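Local coordinates for protein DNA polymerase III beta subunit (PDB 2AVT) that probably encircles DNA as a ring-shaped dimer and tethers the replicative polymerase to its template, so that synthesis is processive, at residues E261-F266 and T345-F350; T289-I294 and T326-P331; I299-N304 and E313-V318; L338-S343 and E366-L371. All coordinates share one frame; numbering follows the deposited sequence.

Contact 1 of 4, residues E261-F266 and T345-F350; sequences ETEVVF and TVKIHF
V264 and I348 face each other as a hydrogen-bonded pair of two antiparallel strands, I348 N reaching V264 O at 2.8 Å and V264 N donating back to I348 O. F266 and V346 repeat this two-way pair, and the axes of the two short strands approach to 4.7 Å with their directions 162° apart. At the other end the ladder is irregular: F350 O accepts from both E261 N (2.9 Å) and T262 N (3.1 Å), the two-against-one pairing of a classic beta bulge.

E263, K347 and H349 share one face with V265. E263 holds CG anti to its backbone N (chi1 170°) and lies alongside H349, both pointing the same way, carboxylate and imidazole planes only 18° apart. The bond between them, H349 NE2 to E263 OE1 at 3.1 Å, is weak because its N-H...O angle is strongly bent. K347 NZ stays 4.3 Å from E263 OE1, close enough for a probable electrostatic attraction, though beyond a salt bridge. Lower on the same lysine, CG rests against V265 CG2 at 3.5 Å.

The opposite face, carrying V264, F266, V346, I348 and F350 beside T262, packs through apolar side chains. I348 CD1 meets F266 CE1 at 3.6 Å, the two side chains crossing at about a right angle, and L271 of helix 268-282 touches both. Such packing belongs to the helix-backed antiparallel sheet of the C-terminal domain of the DNA polymerase III beta subunit.

Contact 2 of 4, residues T289-I294 and T326-P331; sequences TVKLEI and TISFNP
The pairing of V290 and L292 with F329 and I327 joins strand 290-295 to strand 325-329, the latter an outermost strand of a four-stranded antiparallel sheet within the chain. The short strands run 159° apart in direction. L292 N donates to I327 O at 2.7 Å and V290 N to F329 O at 3.1 Å; each pair also has its return bond.

On the face of V290, L292, I327 and F329, the V290 and F329 side chains lie side by side, pointing the same way. V290 CG1 stands over one face of the phenyl ring, 3.5 Å from its centroid and 22° off the normal, a CH-pi contact. F329 holds CG between its backbone N and carbonyl carbon (chi1 54°); the ring beyond it lies beside V290. L292 CB comes to the ring edge, 4.0 Å from CE2. This is a sheet-on-helix layer of the C-terminal domain: in helix 268-282, A278 touches V290 and S282 touches P331. F357, from the larger sheet, meets the F329 ring. Packing is tight where the chain turns into P331, whose CG is 3.4 Å from V290 CB.

The other face carries K291, E293, T326 and S328. One water joins S328 OG (2.8 Å) to OG1 of T289 (2.6 Å) at the end of the strand. Farther along, the extended K291 chain slants over T326, its CE near T326 CG2, while NZ makes a long salt bridge of 3.6 Å to OE2 of E293 on its own strand.

Contact 3 of 4, residues I299-N304 and E313-V318; sequences ISAHVN and EDLDIV
I299 and I317 cross at about a right angle at the apolar centre, with I299 CG1 and I317 CG2 3.6 Å apart. I317 presents this methyl because CG2 lies anti to its carbonyl carbon while CG1 occupies the place between N and carbonyl (chi1 82°). L315 adds looser contacts: its CB is 4.2 Å from I299 CG2, and its CD1 is 4.2 Å from A301 CB.

Beside this cluster the backbones pair. L315 N donates to I299 O at 2.8 Å, and A301 and E313 form a hydrogen-bonded antiparallel pair, A301 N to E313 O at 2.7 Å and E313 N to A301 O at 2.9 Å; in both of the latter the N-H...O angle is 170°. S300 and D314 make the adjoining non-hydrogen-bonded pair. The chain directions of the touching parts are 154° apart, as suits the two arms of the hairpin formed by strands 298-305 and 309-314.

At the polar edge S300 OG and H302 NE2 share a 2.6 Å hydrogen bond along their own strand. The E313 chain leads away from the hairpin partner: its OE1 is hydrogen-bonded to S111 OG of the second subunit, and its OE2 makes a long, weak ion pair with R277.

Helix 268-282 covers one side, A274 touching both E313 and L315, while strand 290-295 flanks strand 298-305 and sets I294 against I299. E313 also pairs in an antiparallel ladder with a strand of the second subunit, which carries the sheet on across the dimer interface.

Contact 4 of 4, residues L338-S343 and E366-L371; sequences LKAIKS and ESFIQL
F368 directs a corner of its ring at A340, bringing CE2 to 3.6 Å from A340 O, oblique to the ring plane, and CZ to 4.2 Å from A340 CB. The ring also has I341 CG1 beside CE2, at a loose 4.4 Å. With CG anti to its backbone N (chi1 179°), F368 directs its CB-CG bond away from that N. The F368 and Q370 side chains span backbones whose nearest CA atoms, those of I341 and F368, are 8.9 Å apart. Here the segment following helix 331-339 packs on strand 367-372, the strand by which the C-terminal domain's sheet runs antiparallel to strand 184-191 of the central domain. F151 touches both A340 and Q370, and S186 touches F368 and Q370, so residues of the central domain take part in the same packing.

Q370 supplies the second half of the contact. Its amide NE2 lies 3.7 Å from I341 CG1 and 4.0 Å from I341 CD1, van der Waals contact of a polar group with an aliphatic chain. The buried amide is satisfied elsewhere: OE1 is hydrogen-bonded to S337 OG, and NE2 too has a partner just beyond the segments. I341 N bonds back to L338 O at 3.1 Å, and T268 of helix 268-282 lies against the I341 side chain.

Contacts 1, 2 and 3 are strand pairings, whereas contact 4 has none, resting on side-chain packing, partly against backbone, and burying far less surface. Contacts 2 and 3 belong to one sheet, linked through neighbouring strands 290-295 and 298-305; contacts 1 and 4 reach the larger sheet shared with the central domain. The two sheets meet where F350 and V264 of contact 1 pack on contact 2. Separately, V346 of contact 1 packs on I341 of contact 4. Contacts 3 and 4 are buried, the former at the subunit interface; contacts 1 and 2 are partly buried, with most of their polar side chains on the more exposed face. Of the four, contact 4 lies nearest the chain's centre, about 16 Å from centre to centre.

Contact 1 of 4, residues E261-F266 and T345-F350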
loop_
_atom_site.group_PDB
_atom_site.type_symbol
_atom_site.label_atom_id
_atom_site.label_comp_id
_atom_site.label_asym_id
_atom_site.label_seq_id
_atom_site.Cartn_x
_atom_site.Cartn_y
_atom_site.Cartn_z
ATOM N N GLU A 261 -7.338 -25.881 35.179
ATOM C CA GLU A 261 -6.708 -27.168 35.448
ATOM C C GLU A 261 -5.317 -27.260 34.854
ATOM O O GLU A 261 -4.520 -28.116 35.244
ATOM C CB GLU A 261 -7.566 -28.293 34.867
ATOM C CG GLU A 261 -8.957 -28.384 35.464
ATOM C CD GLU A 261 -8.943 -28.923 36.876
ATOM O OE1 GLU A 261 -8.499 -30.076 37.065
ATOM O OE2 GLU A 261 -9.375 -28.193 37.795
ATOM N N THR A 262 -5.035 -26.379 33.901
ATOM C CA THR A 262 -3.744 -26.375 33.235
ATOM C C THR A 262 -3.243 -24.956 33.007
ATOM O O THR A 262 -4.027 -24.038 32.774
ATOM C CB THR A 262 -3.834 -27.091 31.871
ATOM O OG1 THR A 262 -4.383 -28.403 32.056
ATOM C CG2 THR A 262 -2.458 -27.214 31.242
ATOM N N GLU A 263 -1.930 -24.790 33.087
ATOM C CA GLU A 263 -1.301 -23.497 32.873
ATOM C C GLU A 263 0.004 -23.697 32.137
ATOM O O GLU A 263 0.775 -24.597 32.463
ATOM C CB GLU A 263 -0.990 -22.790 34.197
ATOM C CG GLU A 263 -0.118 -21.540 34.005
ATOM C CD GLU A 263 0.445 -20.986 35.305
ATOM O OE1 GLU A 263 -0.352 -20.626 36.199
ATOM O OE2 GLU A 263 1.687 -20.909 35.426
ATOM N N VAL A 264 0.250 -22.855 31.140
ATOM C CA VAL A 264 1.490 -22.923 30.382
ATOM C C VAL A 264 1.955 -21.502 30.113
ATOM O O VAL A 264 1.144 -20.610 29.875
ATOM C CB VAL A 264 1.308 -23.635 29.029
ATOM C CG1 VAL A 264 2.673 -23.837 28.369
ATOM C CG2 VAL A 264 0.600 -24.966 29.223
ATOM N N VAL A 265 3.263 -21.291 30.167
ATOM C CA VAL A 265 3.828 -19.974 29.916
ATOM C C VAL A 265 4.714 -20.078 28.684
ATOM O O VAL A 265 5.630 -20.898 28.644
ATOM C CB VAL A 265 4.677 -19.475 31.113
ATOM C CG1 VAL A 265 5.227 -18.091 30.818
ATOM C CG2 VAL A 265 3.826 -19.442 32.380
ATOM N N PHE A 266 4.427 -19.256 27.678
ATOM C CA PHE A 266 5.207 -19.267 26.443
ATOM C C PHE A 266 5.832 -17.914 26.177
ATOM O O PHE A 266 5.432 -16.898 26.742
ATOM C CB PHE A 266 4.338 -19.554 25.211
ATOM C CG PHE A 266 3.494 -20.790 25.295
ATOM C CD1 PHE A 266 2.267 -20.771 25.934
ATOM C CD2 PHE A 266 3.879 -21.943 24.636
ATOM C CE1 PHE A 266 1.439 -21.874 25.904
ATOM C CE2 PHE A 266 3.058 -23.046 24.605
ATOM C CZ PHE A 266 1.836 -23.010 25.236
ATOM N N THR A 345 6.477 -12.621 27.832
ATOM C CA THR A 345 5.821 -13.909 28.036
ATOM C C THR A 345 4.315 -13.780 28.213
ATOM O O THR A 345 3.805 -12.704 28.525
ATOM C CB THR A 345 6.383 -14.641 29.283
ATOM O OG1 THR A 345 5.898 -14.006 30.471
ATOM C CG2 THR A 345 7.896 -14.592 29.297
ATOM N N VAL A 346 3.613 -14.890 28.007
ATOM C CA VAL A 346 2.164 -14.934 28.163
ATOM C C VAL A 346 1.787 -16.171 28.969
ATOM O O VAL A 346 2.366 -17.242 28.787
ATOM C CB VAL A 346 1.436 -14.983 26.795
ATOM C CG1 VAL A 346 2.001 -16.105 25.936
ATOM C CG2 VAL A 346 -0.058 -15.187 27.009
ATOM N N LYS A 347 0.820 -16.013 29.863
ATOM C CA LYS A 347 0.361 -17.102 30.713
ATOM C C LYS A 347 -0.996 -17.592 30.220
ATOM O O LYS A 347 -1.956 -16.828 30.181
ATOM C CB LYS A 347 0.230 -16.611 32.156
ATOM C CG LYS A 347 1.172 -17.267 33.139
ATOM C CD LYS A 347 0.926 -16.727 34.549
ATOM C CE LYS A 347 1.764 -17.451 35.585
ATOM N NZ LYS A 347 1.550 -16.883 36.950
ATOM N N ILE A 348 -1.080 -18.864 29.846
ATOM C CA ILE A 348 -2.342 -19.398 29.359
ATOM C C ILE A 348 -2.942 -20.400 30.338
ATOM O O ILE A 348 -2.268 -21.330 30.783
ATOM C CB ILE A 348 -2.165 -20.076 27.977
ATOM C CG1 ILE A 348 -1.456 -19.114 27.016
ATOM C CG2 ILE A 348 -3.525 -20.464 27.412
ATOM C CD1 ILE A 348 -1.388 -19.609 25.577
ATOM N N HIS A 349 -4.215 -20.199 30.667
ATOM C CA HIS A 349 -4.932 -21.065 31.596
ATOM C C HIS A 349 -6.065 -21.811 30.910
ATOM O O HIS A 349 -6.989 -21.191 30.374
ATOM C CB HIS A 349 -5.515 -20.241 32.746
ATOM C CG HIS A 349 -4.480 -19.675 33.669
ATOM N ND1 HIS A 349 -4.792 -18.810 34.695
ATOM C CD2 HIS A 349 -3.141 -19.866 33.731
ATOM C CE1 HIS A 349 -3.691 -18.491 35.350
ATOM N NE2 HIS A 349 -2.674 -19.118 34.786
ATOM N N PHE A 350 -6.003 -23.140 30.944
ATOM C CA PHE A 350 -7.032 -23.973 30.319
ATOM C C PHE A 350 -7.872 -24.760 31.323
ATOM O O PHE A 350 -7.401 -25.132 32.399
ATOM C CB PHE A 350 -6.424 -25.026 29.383
ATOM C CG PHE A 350 -5.501 -24.485 28.330
ATOM C CD1 PHE A 350 -4.155 -24.279 28.600
ATOM C CD2 PHE A 350 -5.963 -24.264 27.038
ATOM C CE1 PHE A 350 -3.286 -23.872 27.600
ATOM C CE2 PHE A 350 -5.097 -23.856 26.036
ATOM C CZ PHE A 350 -3.758 -23.662 26.318
#

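Contact 2 of 4, residues T289-I294 and T326-P331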
loop_
_atom_site.group_PDB
_atom_site.type_symbol
_atom_site.label_atom_id
_atom_site.label_comp_id
_atom_site.label_asym_id
_atom_site.label_seq_id
_atom_site.Cartn_x
_atom_site.Cartn_y
_atom_site.Cartn_z
ATOM N N THR A 289 -9.042 -25.317 12.095
ATOM C CA THR A 289 -8.568 -25.134 13.459
ATOM C C THR A 289 -7.187 -25.728 13.684
ATOM O O THR A 289 -6.679 -26.494 12.865
ATOM C CB THR A 289 -9.520 -25.796 14.466
ATOM O OG1 THR A 289 -9.507 -27.215 14.264
ATOM C CG2 THR A 289 -10.933 -25.279 14.283
ATOM N N VAL A 290 -6.582 -25.353 14.803
ATOM C CA VAL A 290 -5.275 -25.874 15.177
ATOM C C VAL A 290 -5.535 -26.764 16.385
ATOM O O VAL A 290 -6.480 -26.532 17.140
ATOM C CB VAL A 290 -4.294 -24.744 15.563
ATOM C CG1 VAL A 290 -4.790 -24.021 16.803
ATOM C CG2 VAL A 290 -2.906 -25.315 15.783
ATOM N N LYS A 291 -4.704 -27.785 16.562
ATOM C CA LYS A 291 -4.858 -28.725 17.666
ATOM C C LYS A 291 -3.671 -28.642 18.612
ATOM O O LYS A 291 -2.542 -28.952 18.236
ATOM C CB LYS A 291 -4.987 -30.143 17.113
ATOM C CG LYS A 291 -5.192 -31.235 18.144
ATOM C CD LYS A 291 -5.346 -32.572 17.432
ATOM C CE LYS A 291 -5.563 -33.721 18.395
ATOM N NZ LYS A 291 -5.685 -35.012 17.657
ATOM N N LEU A 292 -3.931 -28.228 19.845
ATOM C CA LEU A 292 -2.870 -28.102 20.830
ATOM C C LEU A 292 -2.860 -29.325 21.741
ATOM O O LEU A 292 -3.847 -29.612 22.416
ATOM C CB LEU A 292 -3.082 -26.828 21.652
ATOM C CG LEU A 292 -1.866 -26.221 22.355
ATOM C CD1 LEU A 292 -0.775 -25.940 21.341
ATOM C CD2 LEU A 292 -2.278 -24.935 23.059
ATOM N N GLU A 293 -1.741 -30.044 21.739
ATOM C CA GLU A 293 -1.582 -31.241 22.561
ATOM C C GLU A 293 -0.609 -30.983 23.705
ATOM O O GLU A 293 0.602 -30.882 23.503
ATOM C CB GLU A 293 -1.096 -32.411 21.702
ATOM C CG GLU A 293 -2.214 -33.092 20.913
ATOM C CD GLU A 293 -1.704 -33.998 19.805
ATOM O OE1 GLU A 293 -0.669 -34.670 20.001
ATOM O OE2 GLU A 293 -2.351 -34.045 18.735
ATOM N N ILE A 294 -1.159 -30.884 24.911
ATOM C CA ILE A 294 -0.374 -30.618 26.107
ATOM C C ILE A 294 -0.195 -31.852 26.983
ATOM O O ILE A 294 -1.167 -32.420 27.482
ATOM C CB ILE A 294 -1.040 -29.521 26.961
ATOM C CG1 ILE A 294 -1.134 -28.221 26.162
ATOM C CG2 ILE A 294 -0.248 -29.299 28.234
ATOM C CD1 ILE A 294 -1.897 -27.134 26.875
ATOM N N THR A 326 -5.730 -31.664 25.370
ATOM C CA THR A 326 -5.711 -31.518 23.926
ATOM C C THR A 326 -6.855 -30.570 23.639
ATOM O O THR A 326 -7.991 -30.845 24.020
ATOM C CB THR A 326 -5.987 -32.845 23.211
ATOM O OG1 THR A 326 -4.921 -33.765 23.476
ATOM C CG2 THR A 326 -6.110 -32.618 21.705
ATOM N N ILE A 327 -6.568 -29.444 22.997
ATOM C CA ILE A 327 -7.630 -28.495 22.696
ATOM C C ILE A 327 -7.517 -27.929 21.276
ATOM O O ILE A 327 -6.421 -27.777 20.733
ATOM C CB ILE A 327 -7.665 -27.353 23.758
ATOM C CG1 ILE A 327 -8.923 -26.503 23.571
ATOM C CG2 ILE A 327 -6.414 -26.509 23.663
ATOM C CD1 ILE A 327 -9.226 -25.580 24.738
ATOM N N SER A 328 -8.669 -27.651 20.675
ATOM C CA SER A 328 -8.728 -27.127 19.314
ATOM C C SER A 328 -9.432 -25.780 19.286
ATOM O O SER A 328 -10.488 -25.608 19.891
ATOM C CB SER A 328 -9.475 -28.110 18.402
ATOM O OG SER A 328 -8.727 -29.296 18.204
ATOM N N PHE A 329 -8.859 -24.838 18.549
ATOM C CA PHE A 329 -9.421 -23.500 18.467
ATOM C C PHE A 329 -9.000 -22.821 17.160
ATOM O O PHE A 329 -8.049 -23.245 16.507
ATOM C CB PHE A 329 -8.910 -22.689 19.657
ATOM C CG PHE A 329 -7.407 -22.689 19.779
ATOM C CD1 PHE A 329 -6.641 -21.744 19.114
ATOM C CD2 PHE A 329 -6.759 -23.657 20.525
ATOM C CE1 PHE A 329 -5.253 -21.767 19.188
ATOM C CE2 PHE A 329 -5.373 -23.685 20.601
ATOM C CZ PHE A 329 -4.622 -22.736 19.930
ATOM N N ASN A 330 -9.709 -21.767 16.778
ATOM C CA ASN A 330 -9.364 -21.042 15.563
ATOM C C ASN A 330 -8.116 -20.202 15.841
ATOM O O ASN A 330 -8.170 -19.236 16.589
ATOM C CB ASN A 330 -10.524 -20.140 15.142
ATOM C CG ASN A 330 -10.185 -19.283 13.937
ATOM O OD1 ASN A 330 -9.395 -18.347 14.034
ATOM N ND2 ASN A 330 -10.775 -19.611 12.789
ATOM N N PRO A 331 -6.978 -20.562 15.230
ATOM C CA PRO A 331 -5.681 -19.884 15.379
ATOM C C PRO A 331 -5.673 -18.348 15.263
ATOM O O PRO A 331 -4.994 -17.673 16.043
ATOM C CB PRO A 331 -4.823 -20.540 14.302
ATOM C CG PRO A 331 -5.413 -21.901 14.168
ATOM C CD PRO A 331 -6.894 -21.632 14.222
HETATM O O HOH W 1 -8.313 -29.230 15.411
#

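Contact 3 of 4, residues I299-N304 and E313-V318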
loop_
_atom_site.group_PDB
_atom_site.type_symbol
_atom_site.label_atom_id
_atom_site.label_comp_id
_atom_site.label_asym_id
_atom_site.label_seq_id
_atom_site.Cartn_x
_atom_site.Cartn_y
_atom_site.Cartn_z
ATOM N N ILE A 299 4.657 -30.066 24.359
ATOM C CA ILE A 299 3.565 -29.271 23.814
ATOM C C ILE A 299 3.760 -29.198 22.300
ATOM O O ILE A 299 4.854 -28.888 21.826
ATOM C CB ILE A 299 3.571 -27.847 24.397
ATOM C CG1 ILE A 299 3.656 -27.917 25.922
ATOM C CG2 ILE A 299 2.306 -27.109 23.986
ATOM C CD1 ILE A 299 2.562 -28.746 26.549
ATOM N N SER A 300 2.706 -29.492 21.545
ATOM C CA SER A 300 2.802 -29.468 20.092
ATOM C C SER A 300 1.538 -28.962 19.403
ATOM O O SER A 300 0.430 -29.125 19.912
ATOM C CB SER A 300 3.142 -30.867 19.576
ATOM O OG SER A 300 2.135 -31.798 19.940
ATOM N N ALA A 301 1.723 -28.343 18.242
ATOM C CA ALA A 301 0.620 -27.809 17.450
ATOM C C ALA A 301 0.415 -28.703 16.235
ATOM O O ALA A 301 1.371 -29.210 15.654
ATOM C CB ALA A 301 0.929 -26.385 17.007
ATOM N N HIS A 302 -0.839 -28.891 15.845
ATOM C CA HIS A 302 -1.145 -29.751 14.718
ATOM C C HIS A 302 -2.298 -29.230 13.874
ATOM O O HIS A 302 -3.311 -28.754 14.391
ATOM C CB HIS A 302 -1.484 -31.154 15.224
ATOM C CG HIS A 302 -0.492 -31.694 16.205
ATOM N ND1 HIS A 302 0.796 -32.035 15.852
ATOM C CD2 HIS A 302 -0.587 -31.914 17.537
ATOM C CE1 HIS A 302 1.451 -32.440 16.926
ATOM N NE2 HIS A 302 0.634 -32.376 17.961
ATOM N N VAL A 303 -2.128 -29.324 12.562
ATOM C CA VAL A 303 -3.153 -28.900 11.623
ATOM C C VAL A 303 -3.131 -29.907 10.491
ATOM O O VAL A 303 -2.062 -30.367 10.083
ATOM C CB VAL A 303 -2.867 -27.497 11.051
ATOM C CG1 VAL A 303 -3.932 -27.127 10.030
ATOM C CG2 VAL A 303 -2.843 -26.473 12.172
ATOM N N ASN A 304 -4.302 -30.268 9.987
ATOM C CA ASN A 304 -4.347 -31.227 8.898
ATOM C C ASN A 304 -5.392 -30.856 7.865
ATOM O O ASN A 304 -6.586 -31.064 8.077
ATOM C CB ASN A 304 -4.635 -32.628 9.433
ATOM C CG ASN A 304 -4.297 -33.708 8.426
ATOM O OD1 ASN A 304 -4.720 -33.647 7.269
ATOM N ND2 ASN A 304 -3.530 -34.705 8.857
ATOM N N GLU A 313 4.148 -29.287 14.711
ATOM C CA GLU A 313 5.179 -28.436 15.286
ATOM C C GLU A 313 5.296 -28.470 16.810
ATOM O O GLU A 313 4.326 -28.225 17.524
ATOM C CB GLU A 313 4.945 -26.994 14.830
ATOM C CG GLU A 313 6.059 -26.032 15.187
ATOM C CD GLU A 313 5.738 -24.607 14.783
ATOM O OE1 GLU A 313 5.374 -24.384 13.607
ATOM O OE2 GLU A 313 5.851 -23.707 15.639
ATOM N N ASP A 314 6.501 -28.763 17.290
ATOM C CA ASP A 314 6.792 -28.802 18.725
ATOM C C ASP A 314 6.908 -27.359 19.219
ATOM O O ASP A 314 7.649 -26.566 18.644
ATOM C CB ASP A 314 8.120 -29.522 18.983
ATOM C CG ASP A 314 8.070 -31.000 18.633
ATOM O OD1 ASP A 314 7.633 -31.334 17.509
ATOM O OD2 ASP A 314 8.480 -31.825 19.476
ATOM N N LEU A 315 6.186 -27.023 20.284
ATOM C CA LEU A 315 6.228 -25.669 20.826
ATOM C C LEU A 315 7.128 -25.539 22.054
ATOM O O LEU A 315 6.982 -26.275 23.027
ATOM C CB LEU A 315 4.817 -25.198 21.186
ATOM C CG LEU A 315 3.836 -25.069 20.020
ATOM C CD1 LEU A 315 2.485 -24.581 20.525
ATOM C CD2 LEU A 315 4.403 -24.109 18.998
ATOM N N ASP A 316 8.062 -24.594 21.995
ATOM C CA ASP A 316 8.971 -24.341 23.109
ATOM C C ASP A 316 8.166 -23.614 24.186
ATOM O O ASP A 316 7.336 -22.761 23.871
ATOM C CB ASP A 316 10.141 -23.470 22.639
ATOM C CG ASP A 316 11.175 -23.234 23.727
ATOM O OD1 ASP A 316 10.944 -23.652 24.883
ATOM O OD2 ASP A 316 12.223 -22.625 23.426
ATOM N N ILE A 317 8.395 -23.949 25.453
ATOM C CA ILE A 317 7.655 -23.296 26.527
ATOM C C ILE A 317 8.550 -22.754 27.637
ATOM O O ILE A 317 9.735 -23.082 27.718
ATOM C CB ILE A 317 6.637 -24.247 27.179
ATOM C CG1 ILE A 317 7.342 -25.128 28.211
ATOM C CG2 ILE A 317 5.985 -25.117 26.117
ATOM C CD1 ILE A 317 6.389 -25.830 29.147
ATOM N N VAL A 318 7.960 -21.924 28.493
ATOM C CA VAL A 318 8.678 -21.329 29.612
ATOM C C VAL A 318 8.476 -22.186 30.858
ATOM O O VAL A 318 9.424 -22.478 31.583
ATOM C CB VAL A 318 8.177 -19.898 29.886
ATOM C CG1 VAL A 318 8.973 -19.272 31.018
ATOM C CG2 VAL A 318 8.303 -19.063 28.630
#

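Contact 4 of 4, residues L338-S343 and E366-L371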
loop_
_atom_site.group_PDB
_atom_site.type_symbol
_atom_site.label_atom_id
_atom_site.label_comp_id
_atom_site.label_asym_id
_atom_site.label_seq_id
_atom_site.Cartn_x
_atom_site.Cartn_y
_atom_site.Cartn_z
ATOM N N LEU A 338 -2.209 -12.629 20.972
ATOM C CA LEU A 338 -0.779 -12.527 21.228
ATOM C C LEU A 338 -0.215 -11.194 20.724
ATOM O O LEU A 338 0.695 -10.621 21.324
ATOM C CB LEU A 338 -0.052 -13.706 20.575
ATOM C CG LEU A 338 -0.484 -15.079 21.127
ATOM C CD1 LEU A 338 0.130 -16.210 20.310
ATOM C CD2 LEU A 338 -0.065 -15.185 22.594
ATOM N N LYS A 339 -0.767 -10.693 19.625
ATOM C CA LYS A 339 -0.298 -9.433 19.072
ATOM C C LYS A 339 -0.577 -8.324 20.082
ATOM O O LYS A 339 0.191 -7.368 20.195
ATOM C CB LYS A 339 -1.009 -9.147 17.741
ATOM C CG LYS A 339 -0.456 -7.949 16.982
ATOM C CD LYS A 339 -1.026 -7.872 15.568
ATOM C CE LYS A 339 -0.445 -6.692 14.800
ATOM N NZ LYS A 339 -0.916 -6.663 13.379
ATOM N N ALA A 340 -1.667 -8.473 20.831
ATOM C CA ALA A 340 -2.058 -7.488 21.838
ATOM C C ALA A 340 -1.256 -7.546 23.147
ATOM O O ALA A 340 -1.420 -6.689 24.011
ATOM C CB ALA A 340 -3.531 -7.634 22.145
ATOM N N ILE A 341 -0.394 -8.544 23.295
ATOM C CA ILE A 341 0.407 -8.681 24.512
ATOM C C ILE A 341 1.813 -8.130 24.309
ATOM O O ILE A 341 2.583 -8.656 23.514
ATOM C CB ILE A 341 0.489 -10.161 24.947
ATOM C CG1 ILE A 341 -0.908 -10.669 25.316
ATOM C CG2 ILE A 341 1.415 -10.309 26.141
ATOM C CD1 ILE A 341 -0.972 -12.184 25.543
ATOM N N LYS A 342 2.146 -7.063 25.028
ATOM C CA LYS A 342 3.462 -6.449 24.902
ATOM C C LYS A 342 4.552 -7.174 25.678
ATOM O O LYS A 342 5.730 -7.068 25.335
ATOM C CB LYS A 342 3.425 -4.989 25.370
ATOM C CG LYS A 342 2.551 -4.058 24.550
ATOM C CD LYS A 342 2.589 -2.653 25.150
ATOM C CE LYS A 342 1.690 -1.667 24.413
ATOM N NZ LYS A 342 1.701 -0.332 25.089
ATOM N N SER A 343 4.168 -7.907 26.718
ATOM C CA SER A 343 5.145 -8.619 27.542
ATOM C C SER A 343 5.860 -9.757 26.821
ATOM O O SER A 343 5.301 -10.402 25.930
ATOM C CB SER A 343 4.482 -9.171 28.803
ATOM O OG SER A 343 3.530 -10.162 28.477
ATOM N N GLU A 366 -0.348 -5.467 34.171
ATOM C CA GLU A 366 -1.686 -5.001 33.857
ATOM C C GLU A 366 -2.704 -6.073 34.205
ATOM O O GLU A 366 -2.382 -7.257 34.223
ATOM C CB GLU A 366 -1.810 -4.696 32.364
ATOM C CG GLU A 366 -0.887 -3.608 31.830
ATOM C CD GLU A 366 -1.079 -3.386 30.337
ATOM O OE1 GLU A 366 -1.956 -4.056 29.752
ATOM O OE2 GLU A 366 -0.363 -2.548 29.750
ATOM N N SER A 367 -3.927 -5.647 34.498
ATOM C CA SER A 367 -5.011 -6.576 34.772
ATOM C C SER A 367 -5.663 -6.727 33.398
ATOM O O SER A 367 -6.743 -6.197 33.136
ATOM C CB SER A 367 -6.007 -5.980 35.763
ATOM O OG SER A 367 -7.147 -6.816 35.888
ATOM N N PHE A 368 -4.967 -7.430 32.515
ATOM C CA PHE A 368 -5.418 -7.645 31.149
ATOM C C PHE A 368 -5.710 -9.125 30.937
ATOM O O PHE A 368 -4.808 -9.954 30.933
ATOM C CB PHE A 368 -4.326 -7.154 30.189
ATOM C CG PHE A 368 -4.648 -7.333 28.732
ATOM C CD1 PHE A 368 -5.947 -7.210 28.265
ATOM C CD2 PHE A 368 -3.631 -7.567 27.818
ATOM C CE1 PHE A 368 -6.224 -7.315 26.907
ATOM C CE2 PHE A 368 -3.899 -7.674 26.461
ATOM C CZ PHE A 368 -5.201 -7.547 26.005
ATOM N N ILE A 369 -6.985 -9.442 30.768
ATOM C CA ILE A 369 -7.414 -10.814 30.561
ATOM C C ILE A 369 -8.128 -10.975 29.223
ATOM O O ILE A 369 -8.990 -10.168 28.874
ATOM C CB ILE A 369 -8.392 -11.252 31.659
ATOM C CG1 ILE A 369 -7.684 -11.265 33.020
ATOM C CG2 ILE A 369 -8.967 -12.620 31.313
ATOM C CD1 ILE A 369 -8.626 -11.472 34.200
ATOM N N GLN A 370 -7.756 -12.010 28.477
ATOM C CA GLN A 370 -8.392 -12.305 27.198
ATOM C C GLN A 370 -8.953 -13.719 27.280
ATOM O O GLN A 370 -8.345 -14.602 27.885
ATOM C CB GLN A 370 -7.392 -12.196 26.044
ATOM C CG GLN A 370 -6.854 -10.784 25.827
ATOM C CD GLN A 370 -5.902 -10.707 24.661
ATOM O OE1 GLN A 370 -6.323 -10.631 23.503
ATOM N NE2 GLN A 370 -4.612 -10.744 24.951
ATOM N N LEU A 371 -10.115 -13.918 26.663
ATOM C CA LEU A 371 -10.812 -15.201 26.681
ATOM C C LEU A 371 -11.045 -15.695 25.243
ATOM O O LEU A 371 -11.515 -14.939 24.398
ATOM C CB LEU A 371 -12.153 -15.009 27.403
ATOM C CG LEU A 371 -12.943 -16.158 28.041
ATOM C CD1 LEU A 371 -12.178 -16.705 29.232
ATOM C CD2 LEU A 371 -14.308 -15.649 28.504
#